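Local coordinates for protein BT_4661 (Bacteroides thetaiotaomicron, PDB 4AK2) that binds heparin and heparan sulfate at the bacterial surface as a SusE-like protein, this chain being its ligand-binding domain, at residues K62-P65 / N66-K69; Q133-P136 / A137-G140; G220-Q224 / T225-V229; K183-N186 / F187-M191. All coordinates share one frame; numbering follows the deposited sequence.

Four local contacts are compared here, each mixing buried and exposed residues and each organised by an Asn or Asp side chain that receives backbone N-H groups; Asn64 and Asn186 are buried, Asn135 and Asp223 partly exposed. Interactions 1 and 2 are close relatives: each ends a strand in an Asx turn with an asparagine followed by proline, yet their centres lie about 26 Å apart on opposite sides of the chain's centre, and interaction 1 alone touches glycan. Interaction 3 is a hairpin loop, where an aspartate takes three N-H groups on one oxygen; its strand 229-231 pairs with strand 140-141, which begins at the last residue of interaction 2. In interaction 4 the asparagine starts helix 187-195.

Interaction 1 (K62-P65 / N66-K69); sequences KHNP and NNTK. With SGN (2-deoxy-6-O-sulfo-2-(sulfoamino)-alpha-D-glucopyranose), chain B.
An Asx turn built into a type I beta turn, Asn64-Pro65-Asn66-Asn67, ends strand 56-63 and shapes one part of the glycan pocket, to which Asn64 and Asn67 belong. The side-chain oxygen Asn64 OD1 accepts from Asn66 N at 3.0 Å, the donor standing above the plane of the amide. With CG trans to its own N (chi1 -176°), the Asn64 amide is swung over the turn where this N-H can be met. The backbone oxygen of the same residue carries two bonds. Asn67 N reaches Asn64 O at 3.2 Å from above the carbonyl plane, whereas Thr68 N comes in almost end-on at 2.8 Å, widening the beta turn by one residue. Pro65, at the first corner, has no N-H to offer, and its ring packs on Tyr167. The peptide bond between His63 and Asn64 is cis, and Asn64 CB packs over the centre of the His63 imidazole, whose ND1 is held by Tyr167 OH. Just before the turn, Lys62 and His63 both face Met91 in a classic beta bulge.

Thr68 ties Asn67 to the turn. The hydroxyl Thr68 OG1 donates to Asn67 OD1 at 3.0 Å and receives a weak bond from Asn64 N, so it links both arms of the turn and helps to fix the rotation of the Asn67 amide. That amide thereby directs its NH2 to the N-sulfate of the bound glucosamine, a sugar also hydrogen-bonded to Lys85 NZ: Asn67 ND2 makes a weak hydrogen bond to SGN O2S at 3.0 Å, bent to 126° at the hydrogen.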
loop_
_atom_site.group_PDB
_atom_site.type_symbol
_atom_site.label_atom_id
_atom_site.label_comp_id
_atom_site.label_asym_id
_atom_site.label_seq_id
_atom_site.Cartn_x
_atom_site.Cartn_y
_atom_site.Cartn_z
ATOM N N LYS A 62 -10.013 2.170 5.247
ATOM C CA LYS A 62 -8.865 2.904 5.788
ATOM C C LYS A 62 -8.412 4.047 4.908
ATOM O O LYS A 62 -8.220 5.164 5.386
ATOM C CB LYS A 62 -7.672 1.965 6.067
ATOM C CG LYS A 62 -8.065 0.841 6.996
ATOM C CD LYS A 62 -8.521 1.315 8.360
ATOM C CE LYS A 62 -7.358 1.854 9.158
ATOM N NZ LYS A 62 -7.723 1.878 10.603
ATOM N N HIS A 63 -8.255 3.797 3.617
ATOM C CA HIS A 63 -7.765 4.813 2.691
ATOM C C HIS A 63 -8.581 4.828 1.419
ATOM O O HIS A 63 -8.893 3.772 0.880
ATOM C CB HIS A 63 -6.272 4.583 2.375
ATOM C CG HIS A 63 -5.649 5.801 1.742
ATOM N ND1 HIS A 63 -5.376 6.920 2.479
ATOM C CD2 HIS A 63 -5.362 6.117 0.431
ATOM C CE1 HIS A 63 -4.922 7.896 1.665
ATOM N NE2 HIS A 63 -4.891 7.404 0.409
ATOM N N ASN A 64 -9.010 5.998 0.898
ATOM C CA ASN A 64 -8.708 7.356 1.373
ATOM C C ASN A 64 -9.936 7.868 2.142
ATOM O O ASN A 64 -11.059 7.913 1.597
ATOM C CB ASN A 64 -8.466 8.231 0.127
ATOM C CG ASN A 64 -8.044 9.655 0.446
ATOM O OD1 ASN A 64 -8.368 10.233 1.487
ATOM N ND2 ASN A 64 -7.284 10.235 -0.480
ATOM N N PRO A 65 -9.746 8.231 3.417
ATOM C CA PRO A 65 -10.906 8.593 4.206
ATOM C C PRO A 65 -11.664 9.824 3.640
ATOM O O PRO A 65 -12.855 9.980 3.922
ATOM C CB PRO A 65 -10.308 8.854 5.605
ATOM C CG PRO A 65 -8.886 9.241 5.324
ATOM C CD PRO A 65 -8.478 8.412 4.146
ATOM N N ASN A 66 -10.991 10.651 2.827
ATOM C CA ASN A 66 -11.592 11.923 2.332
ATOM C C ASN A 66 -12.643 11.670 1.251
ATOM O O ASN A 66 -13.527 12.472 1.030
ATOM C CB ASN A 66 -10.503 12.844 1.734
ATOM C CG ASN A 66 -9.492 13.305 2.757
ATOM O OD1 ASN A 66 -8.259 13.028 2.625
ATOM N ND2 ASN A 66 -9.989 13.820 3.844
ATOM N N ASN A 67 -12.572 10.522 0.585
ATOM C CA ASN A 67 -13.405 10.279 -0.596
ATOM C C ASN A 67 -13.825 8.840 -0.899
ATOM O O ASN A 67 -14.605 8.636 -1.808
ATOM C CB ASN A 67 -12.761 10.907 -1.850
ATOM C CG ASN A 67 -11.327 10.420 -2.078
ATOM O OD1 ASN A 67 -11.020 9.232 -1.926
ATOM N ND2 ASN A 67 -10.446 11.327 -2.497
ATOM N N THR A 68 -13.275 7.847 -0.193
ATOM C CA THR A 68 -13.585 6.468 -0.518
ATOM C C THR A 68 -14.465 5.856 0.548
ATOM O O THR A 68 -14.336 6.204 1.729
ATOM C CB THR A 68 -12.259 5.646 -0.561
ATOM O OG1 THR A 68 -11.288 6.335 -1.383
ATOM C CG2 THR A 68 -12.495 4.252 -1.147
ATOM N N LYS A 69 -15.363 4.958 0.134
ATOM C CA LYS A 69 -16.170 4.191 1.057
ATOM C C LYS A 69 -16.092 2.699 0.686
ATOM O O LYS A 69 -15.772 2.364 -0.460
ATOM C CB LYS A 69 -17.622 4.689 0.999
ATOM C CG LYS A 69 -17.793 6.158 1.477
HETATM C C1 SGN B . -7.625 16.131 -3.138
HETATM C C2 SGN B . -7.941 15.197 -4.312
HETATM C C3 SGN B . -8.266 15.986 -5.566
HETATM C C4 SGN B . -9.388 16.972 -5.254
HETATM C C5 SGN B . -9.054 17.854 -4.023
HETATM C C6 SGN B . -10.213 18.673 -3.543
HETATM N N2 SGN B . -6.830 14.322 -4.595
HETATM O O3 SGN B . -8.765 15.073 -6.548
HETATM O O4 SGN B . -9.545 17.938 -6.307
HETATM O O5 SGN B . -8.721 17.003 -2.903
HETATM O O6 SGN B . -11.335 17.810 -3.318
HETATM S S1 SGN B . -6.551 12.984 -3.760
HETATM O O1S SGN B . -5.928 13.366 -2.525
HETATM O O2S SGN B . -7.848 12.393 -3.591
HETATM O O3S SGN B . -5.492 12.124 -4.607
HETATM S S2 SGN B . -12.718 18.522 -3.115
HETATM O O4S SGN B . -13.108 19.362 -4.267
HETATM O O5S SGN B . -12.535 19.530 -1.885
HETATM O O6S SGN B . -13.625 17.439 -2.810
#

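Interaction 2 (Q133-P136 / A137-G140)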
loop_
_atom_site.group_PDB
_atom_site.type_symbol
_atom_site.label_atom_id
_atom_site.label_comp_id
_atom_site.label_asym_id
_atom_site.label_seq_id
_atom_site.Cartn_x
_atom_site.Cartn_y
_atom_site.Cartn_z
ATOM N N GLN A 133 5.384 -5.677 -0.207
ATOM C CA GLN A 133 5.498 -6.275 1.089
ATOM C C GLN A 133 6.956 -6.298 1.492
ATOM O O GLN A 133 7.775 -6.981 0.819
ATOM C CB GLN A 133 4.940 -7.703 1.069
ATOM C CG GLN A 133 3.422 -7.662 0.806
ATOM C CD GLN A 133 2.830 -9.067 0.833
ATOM O OE1 GLN A 133 3.276 -9.943 0.087
ATOM N NE2 GLN A 133 1.800 -9.275 1.653
ATOM N N VAL A 134 7.327 -5.544 2.517
ATOM C CA VAL A 134 8.709 -5.346 2.886
ATOM C C VAL A 134 8.933 -5.580 4.362
ATOM O O VAL A 134 8.101 -5.206 5.218
ATOM C CB VAL A 134 9.172 -3.923 2.440
ATOM C CG1 VAL A 134 8.446 -2.797 3.233
ATOM C CG2 VAL A 134 10.687 -3.775 2.589
ATOM N N ASN A 135 10.077 -6.160 4.710
ATOM C CA ASN A 135 10.472 -6.345 6.099
ATOM C C ASN A 135 11.233 -5.078 6.524
ATOM O O ASN A 135 12.269 -4.780 5.953
ATOM C CB ASN A 135 11.394 -7.564 6.189
ATOM C CG ASN A 135 11.926 -7.812 7.582
ATOM O OD1 ASN A 135 11.961 -6.946 8.443
ATOM N ND2 ASN A 135 12.305 -9.052 7.828
ATOM N N PRO A 136 10.712 -4.294 7.481
ATOM C CA PRO A 136 11.359 -3.032 7.845
ATOM C C PRO A 136 12.723 -3.211 8.485
ATOM O O PRO A 136 13.484 -2.255 8.519
ATOM C CB PRO A 136 10.361 -2.403 8.834
ATOM C CG PRO A 136 9.671 -3.593 9.457
ATOM C CD PRO A 136 9.509 -4.561 8.296
ATOM N N ALA A 137 13.063 -4.396 8.995
ATOM C CA ALA A 137 14.422 -4.606 9.506
ATOM C C ALA A 137 15.425 -4.693 8.355
ATOM O O ALA A 137 16.502 -4.190 8.469
ATOM C CB ALA A 137 14.500 -5.852 10.403
ATOM N N ARG A 138 15.043 -5.352 7.280
ATOM C CA ARG A 138 15.930 -5.671 6.177
ATOM C C ARG A 138 15.860 -4.659 5.036
ATOM O O ARG A 138 16.810 -4.502 4.277
ATOM C CB ARG A 138 15.620 -7.088 5.677
ATOM C CG ARG A 138 15.863 -8.127 6.785
ATOM C CD ARG A 138 15.613 -9.571 6.348
ATOM N NE ARG A 138 16.693 -10.083 5.506
ATOM C CZ ARG A 138 17.875 -10.536 5.954
ATOM N NH1 ARG A 138 18.165 -10.565 7.253
ATOM N NH2 ARG A 138 18.777 -10.999 5.088
ATOM N N GLY A 139 14.736 -3.970 4.901
ATOM C CA GLY A 139 14.537 -3.142 3.738
ATOM C C GLY A 139 14.309 -3.984 2.499
ATOM O O GLY A 139 14.239 -5.223 2.549
ATOM N N GLY A 140 14.238 -3.337 1.356
ATOM C CA GLY A 140 14.097 -4.035 0.087
ATOM C C GLY A 140 13.662 -3.095 -1.015
ATOM O O GLY A 140 13.675 -1.878 -0.835
HETATM O O HOH W 1 12.077 -7.032 2.804
#
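This is a tight polar turn at the end of strand 131-134, in which Asn135 collects the N-H groups of Ala137, Arg138 and Gly139 and bends the chain toward strand 140-141. Asn135 OD1 accepts from Ala137 N at 2.8 Å, closing an Asx turn; the donor is tilted 32° from the carbonyl plane. The amide reaches this position because CG lies trans to the residue's own nitrogen (chi1 177°), which places it beside the carbonyl carbon and within reach of the Ala137 N-H. Asn135 O takes the other two donors unequally: Gly139 N approaches it almost end-on at 2.8 Å, while the bond from Arg138 N is weak. With Pro136 and Ala137 in helical backbone angles at the two corners, the result is a type I turn extended by one residue.

Two further contacts accompany these bonds. Asn135 ND2 is met by the aliphatic part of Arg138, whose CD comes to 3.7 Å from that nitrogen before the chain kinks and the guanidinium leads away. On the other arm, Val134 CG2 rests on the peptide between Gly139 and Gly140, 3.6 Å from Gly139 C. A water closes the mouth of the turn, accepting from Asn135 N at 2.9 Å and donating to Gly139 O at 2.8 Å. Gly139 has positive phi, and the chain turns there into strand 140-141.

Around the turn, Val134 pairs with strand 268-276 and touches Ile274 and Phe276, Pro136 rests on Trp236 and Tyr242, and Gly140 bonds to Ile231 in the three-stranded sheet.

Interaction 3 (G220-Q224 / T225-V229); sequences GYIDQ and TDFKV
Asp223 and the backbone of Thr225 to Lys228 form the polar heart of a beta-hairpin loop joining strands 220-222 and 229-231. Asp223 OD1 accepts three N-H groups: Thr225 N on its anti lone pair and Asp226 N on its syn lone pair, both at 2.8 Å, and Phe227 N at 3.3 Å from above the carboxylate plane. The first of these closes an Asx turn. With CG set between the backbone nitrogen and carbonyl carbon (chi1 81°), the carboxylate is folded into the loop. Its second oxygen, Asp223 OD2, receives a weak bond from Lys228 N, a bond from His230 NE2, and a water at 2.8 Å that also donates to Asp226 OD2. Asp223 N gives its hydrogen to Lys228 O at 3.1 Å, next to the non-hydrogen-bonded pair Ile222 and Val229. Phe227, at positive phi, brings its CA-H to Asp223 O, to which Phe227 N adds a weak second bond. Gln224 NE2 bonds back to Ile222 O at 2.9 Å and also to Leu158 O, while Gln224 OE1 lies in plane at the edge of the Phe227 ring. Lys228 NZ makes a salt bridge with Glu141. The hairpin leans on strand 157-161 through Ile222 and Phe227, and on strand 268-276 through Val229.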
loop_
_atom_site.group_PDB
_atom_site.type_symbol
_atom_site.label_atom_id
_atom_site.label_comp_id
_atom_site.label_asym_id
_atom_site.label_seq_id
_atom_site.Cartn_x
_atom_site.Cartn_y
_atom_site.Cartn_z
ATOM N N GLY A 220 13.118 6.018 2.339
ATOM C CA GLY A 220 12.869 5.305 1.120
ATOM C C GLY A 220 13.011 6.258 -0.042
ATOM O O GLY A 220 13.123 7.475 0.172
ATOM N N TYR A 221 13.045 5.736 -1.262
ATOM C CA TYR A 221 13.181 6.594 -2.444
ATOM C C TYR A 221 12.890 5.757 -3.676
ATOM O O TYR A 221 13.051 4.532 -3.651
ATOM C CB TYR A 221 14.595 7.225 -2.551
ATOM C CG TYR A 221 15.667 6.207 -2.756
ATOM C CD1 TYR A 221 16.225 5.566 -1.656
ATOM C CD2 TYR A 221 16.077 5.847 -4.034
ATOM C CE1 TYR A 221 17.213 4.591 -1.830
ATOM C CE2 TYR A 221 17.049 4.854 -4.225
ATOM C CZ TYR A 221 17.629 4.246 -3.117
ATOM O OH TYR A 221 18.586 3.259 -3.297
ATOM N N ILE A 222 12.606 6.413 -4.778
ATOM C CA ILE A 222 12.467 5.769 -6.080
ATOM C C ILE A 222 13.743 5.931 -6.854
ATOM O O ILE A 222 14.268 7.038 -6.983
ATOM C CB ILE A 222 11.259 6.386 -6.830
ATOM C CG1 ILE A 222 9.979 6.112 -6.037
ATOM C CG2 ILE A 222 11.169 5.836 -8.263
ATOM C CD1 ILE A 222 8.769 6.845 -6.590
ATOM N N ASP A 223 14.263 4.830 -7.399
ATOM C CA ASP A 223 15.472 4.963 -8.249
ATOM C C ASP A 223 15.072 5.430 -9.661
ATOM O O ASP A 223 13.936 5.182 -10.123
ATOM C CB ASP A 223 16.284 3.675 -8.256
ATOM C CG ASP A 223 15.735 2.661 -9.214
ATOM O OD1 ASP A 223 15.934 2.817 -10.442
ATOM O OD2 ASP A 223 15.122 1.682 -8.740
ATOM N N GLN A 224 15.992 6.108 -10.353
ATOM C CA GLN A 224 15.684 6.707 -11.668
ATOM C C GLN A 224 16.093 5.838 -12.869
ATOM O O GLN A 224 16.156 6.359 -13.993
ATOM C CB GLN A 224 16.265 8.151 -11.755
ATOM C CG GLN A 224 15.828 8.971 -10.544
ATOM C CD GLN A 224 14.317 9.110 -10.394
ATOM O OE1 GLN A 224 13.635 9.472 -11.340
ATOM N NE2 GLN A 224 13.811 8.811 -9.205
ATOM N N THR A 225 16.400 4.560 -12.624
ATOM C CA THR A 225 16.789 3.621 -13.680
ATOM C C THR A 225 15.633 2.688 -14.016
ATOM O O THR A 225 15.212 2.556 -15.180
ATOM C CB THR A 225 18.056 2.817 -13.252
ATOM O OG1 THR A 225 19.121 3.767 -13.113
ATOM C CG2 THR A 225 18.440 1.815 -14.291
ATOM N N ASP A 226 15.136 2.038 -12.966
ATOM C CA ASP A 226 14.035 1.081 -13.063
ATOM C C ASP A 226 12.763 1.538 -12.352
ATOM O O ASP A 226 11.726 0.896 -12.520
ATOM C CB ASP A 226 14.488 -0.289 -12.500
ATOM C CG ASP A 226 15.684 -0.847 -13.207
ATOM O OD1 ASP A 226 15.679 -0.831 -14.451
ATOM O OD2 ASP A 226 16.606 -1.290 -12.489
ATOM N N PHE A 227 12.842 2.615 -11.545
ATOM C CA PHE A 227 11.653 3.219 -10.905
ATOM C C PHE A 227 11.047 2.323 -9.839
ATOM O O PHE A 227 9.885 2.429 -9.512
ATOM C CB PHE A 227 10.650 3.695 -11.969
ATOM C CG PHE A 227 11.316 4.583 -12.990
ATOM C CD1 PHE A 227 11.822 5.830 -12.593
ATOM C CD2 PHE A 227 11.552 4.140 -14.287
ATOM C CE1 PHE A 227 12.509 6.641 -13.495
ATOM C CE2 PHE A 227 12.250 4.926 -15.193
ATOM C CZ PHE A 227 12.731 6.169 -14.794
ATOM N N LYS A 228 11.861 1.435 -9.258
ATOM C CA LYS A 228 11.447 0.689 -8.078
ATOM C C LYS A 228 11.427 1.626 -6.876
ATOM O O LYS A 228 12.227 2.571 -6.773
ATOM C CB LYS A 228 12.442 -0.427 -7.779
ATOM C CG LYS A 228 12.578 -1.487 -8.890
ATOM C CD LYS A 228 13.620 -2.534 -8.525
ATOM C CE LYS A 228 13.701 -3.620 -9.580
ATOM N NZ LYS A 228 14.712 -4.650 -9.170
ATOM N N VAL A 229 10.519 1.346 -5.950
ATOM C CA VAL A 229 10.558 1.983 -4.641
ATOM C C VAL A 229 11.531 1.188 -3.741
ATOM O O VAL A 229 11.366 -0.019 -3.608
ATOM C CB VAL A 229 9.170 2.067 -3.954
ATOM C CG1 VAL A 229 9.308 2.615 -2.537
ATOM C CG2 VAL A 229 8.177 2.888 -4.785
HETATM O O HOH W 2 16.623 -0.534 -9.642
#

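Interaction 4 (K183-N186 / F187-M191)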
loop_
_atom_site.group_PDB
_atom_site.type_symbol
_atom_site.label_atom_id
_atom_site.label_comp_id
_atom_site.label_asym_id
_atom_site.label_seq_id
_atom_site.Cartn_x
_atom_site.Cartn_y
_atom_site.Cartn_z
ATOM N N LYS A 183 1.316 19.989 12.927
ATOM C CA LYS A 183 0.767 20.002 14.304
ATOM C C LYS A 183 0.075 18.709 14.720
ATOM O O LYS A 183 -0.616 18.662 15.739
ATOM C CB LYS A 183 -0.162 21.224 14.583
ATOM N N VAL A 184 0.267 17.647 13.925
ATOM C CA VAL A 184 -0.244 16.335 14.287
ATOM C C VAL A 184 0.958 15.443 14.596
ATOM O O VAL A 184 1.839 15.293 13.760
ATOM C CB VAL A 184 -1.120 15.724 13.164
ATOM C CG1 VAL A 184 -1.602 14.343 13.556
ATOM C CG2 VAL A 184 -2.313 16.636 12.852
ATOM N N ASP A 185 0.979 14.855 15.799
ATOM C CA ASP A 185 1.990 13.895 16.225
ATOM C C ASP A 185 1.491 12.494 15.931
ATOM O O ASP A 185 0.567 11.992 16.569
ATOM C CB ASP A 185 2.246 14.036 17.725
ATOM C CG ASP A 185 2.843 15.382 18.078
ATOM O OD1 ASP A 185 3.846 15.747 17.426
ATOM O OD2 ASP A 185 2.332 16.069 19.002
ATOM N N ASN A 186 2.102 11.847 14.951
ATOM C CA ASN A 186 1.689 10.492 14.594
ATOM C C ASN A 186 2.885 9.713 14.076
ATOM O O ASN A 186 4.030 10.203 14.161
ATOM C CB ASN A 186 0.496 10.491 13.610
ATOM C CG ASN A 186 0.762 11.243 12.325
ATOM O OD1 ASN A 186 1.915 11.517 11.956
ATOM N ND2 ASN A 186 -0.331 11.634 11.634
ATOM N N PHE A 187 2.658 8.497 13.564
ATOM C CA PHE A 187 3.805 7.669 13.215
ATOM C C PHE A 187 4.626 8.359 12.128
ATOM O O PHE A 187 5.879 8.339 12.181
ATOM C CB PHE A 187 3.389 6.266 12.826
ATOM C CG PHE A 187 4.555 5.346 12.659
ATOM C CD1 PHE A 187 5.386 5.053 13.746
ATOM C CD2 PHE A 187 4.844 4.771 11.424
ATOM C CE1 PHE A 187 6.478 4.196 13.622
ATOM C CE2 PHE A 187 5.927 3.900 11.305
ATOM C CZ PHE A 187 6.749 3.615 12.391
ATOM N N LEU A 188 3.946 8.973 11.148
ATOM C CA LEU A 188 4.700 9.622 10.074
ATOM C C LEU A 188 5.469 10.840 10.541
ATOM O O LEU A 188 6.575 11.074 10.072
ATOM C CB LEU A 188 3.835 9.976 8.881
ATOM C CG LEU A 188 3.396 8.747 8.080
ATOM C CD1 LEU A 188 2.528 9.217 6.925
ATOM C CD2 LEU A 188 4.560 7.921 7.508
ATOM N N SER A 189 4.920 11.657 11.445
ATOM C CA SER A 189 5.722 12.776 11.923
ATOM C C SER A 189 6.942 12.299 12.689
ATOM O O SER A 189 8.007 12.888 12.605
ATOM C CB SER A 189 4.897 13.807 12.726
ATOM O OG SER A 189 4.435 13.243 13.947
ATOM N N GLU A 190 6.786 11.208 13.426
ATOM C CA GLU A 190 7.904 10.643 14.158
ATOM C C GLU A 190 8.982 10.124 13.147
ATOM O O GLU A 190 10.192 10.403 13.292
ATOM C CB GLU A 190 7.439 9.520 15.073
ATOM C CG GLU A 190 8.598 8.986 15.872
ATOM C CD GLU A 190 8.208 7.937 16.890
ATOM O OE1 GLU A 190 7.009 7.846 17.241
ATOM O OE2 GLU A 190 9.117 7.217 17.353
ATOM N N MET A 191 8.557 9.390 12.113
ATOM C CA MET A 191 9.477 8.947 11.068
ATOM C C MET A 191 10.159 10.134 10.394
ATOM O O MET A 191 11.381 10.140 10.188
ATOM C CB MET A 191 8.754 8.083 10.045
ATOM C CG MET A 191 8.350 6.709 10.577
ATOM S SD MET A 191 9.699 5.704 11.228
ATOM C CE MET A 191 9.597 6.011 13.006
HETATM O O HOH W 3 6.117 13.598 16.087
#
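The extended backbone of Val184 to Asn186 turns at Asn186 directly into helix 187-195, whose first residues already hold alpha-helical angles. Asn186 O accepts from Glu190 N at 3.0 Å, nearly straight, and so opens the helical bonding pattern. Two side-chain bonds cross in opposite senses over the same stretch. Asn186 OD1 accepts from Ser189 N at 3.1 Å, the donor lying close to the line of the amide C=O; a chi1 of 58° folds the amide back over the first helical turn, where it meets that N-H. In return, Ser189 OG accepts from Asn186 N at 2.9 Å with an angle of 165° at the hydrogen. The serine hydroxyl also meets a water at 2.7 Å, which makes a weak, long bond to Asp185 OD1. The other end of the Asn186 amide is occupied too, because ND2 donates to Ala179 O. Behind the cap, Phe187 stacks on His175 and Leu188 packs on Phe164 and Tyr166 of strand 163-168, while Glu190 is bonded to Asn238. The reciprocal pair of Asn186 at the N-cap and Ser189 three residues on is a capping box, a motif characteristic of helix N-termini.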